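Local structure of envelope glycoprotein (Thogoto virus, 5XEA) at residues G271-S274 with W275-T279. The protein probably attaches the virus to a host-cell receptor and then drives fusion of the virion with the host membrane. Residues are numbered along the deposited sequence; the frame is centred on the assembly and turned at random.
Sequences GNKS and WTVVT
Ser274 lays its side chain alongside that of Thr276, two residues on, and the hydroxyls share a short hydrogen bond of undetermined direction, OG of Ser274 lying 2.6 Å from OG1 of Thr276. Serine reaches this partner because OG is anti to its own backbone N (chi1 168°), while Thr276 holds OG1 between its backbone N and carbonyl carbon (chi1 63°) and turns CG2 to within 3.5 Å of OG of Ser274. Serine supplies a compact hydroxyl; threonine, branched at CB, supplies a hydroxyl and a methyl.

The carbonyl of Ser274 closes a type I beta turn, Ser274-Val277. Val277 N donates to Ser274 O over 3.2 Å, nearly straight at hydrogen (169°) but from above the carbonyl plane. CG2 of Val277 also flanks that oxygen, and CG2 of Val278 lies 3.8 Å from O of Ser274; CG2 of Val277 is 4.1 Å from CB of Lys273. A weak bond from Val278 N to Trp275 O closes a second, overlapping turn, and CG1 of Val278 meets the edge of the Trp275 indole.

These turns precede the long helix 282-327 at the trimer interface, where Trp275 meets His286 of the second subunit edge-to-face and Val278 packs on Ile282 of that subunit. The chemistry implies a turn tied internally from Ser274 to Thr276 and Val277, with further backbone bonds to its own chain and the second subunit, which its aromatic and aliphatic groups also meet.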
loop_
_atom_site.group_PDB
_atom_site.type_symbol
_atom_site.label_atom_id
_atom_site.label_comp_id
_atom_site.label_asym_id
_atom_site.label_seq_id
_atom_site.Cartn_x
_atom_site.Cartn_y
_atom_site.Cartn_z
ATOM N N GLY B 271 -7.007 17.350 3.402
ATOM C CA GLY B 271 -8.065 18.265 3.018
ATOM C C GLY B 271 -9.113 17.704 2.076
ATOM O O GLY B 271 -9.376 18.299 1.028
ATOM N N ASN B 272 -9.700 16.554 2.414
ATOM C CA ASN B 272 -10.851 16.023 1.686
ATOM C C ASN B 272 -10.497 15.587 0.264
ATOM O O ASN B 272 -11.356 15.583 -0.620
ATOM C CB ASN B 272 -11.997 17.044 1.650
ATOM C CG ASN B 272 -13.355 16.405 1.421
ATOM O OD1 ASN B 272 -13.456 15.220 1.100
ATOM N ND2 ASN B 272 -14.412 17.196 1.581
ATOM N N LYS B 273 -9.241 15.234 0.006
ATOM C CA LYS B 273 -8.902 14.684 -1.297
ATOM C C LYS B 273 -9.368 13.235 -1.404
ATOM O O LYS B 273 -9.402 12.486 -0.419
ATOM C CB LYS B 273 -7.391 14.757 -1.554
ATOM C CG LYS B 273 -6.840 16.157 -1.622
ATOM C CD LYS B 273 -5.339 16.150 -1.863
ATOM C CE LYS B 273 -4.701 17.508 -1.561
ATOM N NZ LYS B 273 -5.644 18.652 -1.756
ATOM N N SER B 274 -9.728 12.838 -2.621
ATOM C CA SER B 274 -9.941 11.423 -2.891
ATOM C C SER B 274 -8.720 10.629 -2.438
ATOM O O SER B 274 -7.576 11.043 -2.641
ATOM C CB SER B 274 -10.190 11.193 -4.383
ATOM O OG SER B 274 -10.133 9.805 -4.684
ATOM N N TRP B 275 -8.975 9.491 -1.795
ATOM C CA TRP B 275 -7.908 8.590 -1.394
ATOM C C TRP B 275 -7.182 7.976 -2.581
ATOM O O TRP B 275 -6.110 7.390 -2.396
ATOM C CB TRP B 275 -8.492 7.485 -0.507
ATOM C CG TRP B 275 -8.908 7.980 0.853
ATOM C CD1 TRP B 275 -10.151 7.879 1.422
ATOM C CD2 TRP B 275 -8.074 8.628 1.824
ATOM N NE1 TRP B 275 -10.135 8.432 2.687
ATOM C CE2 TRP B 275 -8.873 8.896 2.954
ATOM C CE3 TRP B 275 -6.717 8.995 1.854
ATOM C CZ2 TRP B 275 -8.372 9.519 4.094
ATOM C CZ3 TRP B 275 -6.218 9.626 2.992
ATOM C CH2 TRP B 275 -7.049 9.876 4.096
ATOM N N THR B 276 -7.744 8.076 -3.791
ATOM C CA THR B 276 -7.067 7.578 -4.984
ATOM C C THR B 276 -5.838 8.413 -5.357
ATOM O O THR B 276 -5.065 7.979 -6.215
ATOM C CB THR B 276 -8.029 7.549 -6.175
ATOM O OG1 THR B 276 -8.454 8.887 -6.485
ATOM C CG2 THR B 276 -9.305 6.632 -5.888
ATOM N N VAL B 277 -5.622 9.570 -4.733
ATOM C CA VAL B 277 -4.411 10.352 -4.993
ATOM C C VAL B 277 -3.463 10.382 -3.806
ATOM O O VAL B 277 -2.374 10.951 -3.921
ATOM C CB VAL B 277 -4.729 11.791 -5.461
ATOM C CG1 VAL B 277 -5.669 11.780 -6.652
ATOM C CG2 VAL B 277 -5.300 12.632 -4.319
ATOM N N VAL B 278 -3.813 9.768 -2.682
ATOM C CA VAL B 278 -2.943 9.801 -1.510
ATOM C C VAL B 278 -2.059 8.557 -1.525
ATOM O O VAL B 278 -2.551 7.427 -1.523
ATOM C CB VAL B 278 -3.754 9.905 -0.209
ATOM C CG1 VAL B 278 -2.799 10.020 0.988
ATOM C CG2 VAL B 278 -4.688 11.117 -0.245
ATOM N N THR B 279 -0.747 8.770 -1.524
ATOM C CA THR B 279 0.224 7.687 -1.596
ATOM C C THR B 279 0.285 6.904 -0.284
ATOM O O THR B 279 0.418 7.505 0.784
ATOM C CB THR B 279 1.601 8.275 -1.879
ATOM O OG1 THR B 279 1.608 8.891 -3.172
ATOM C CG2 THR B 279 2.633 7.185 -1.793
#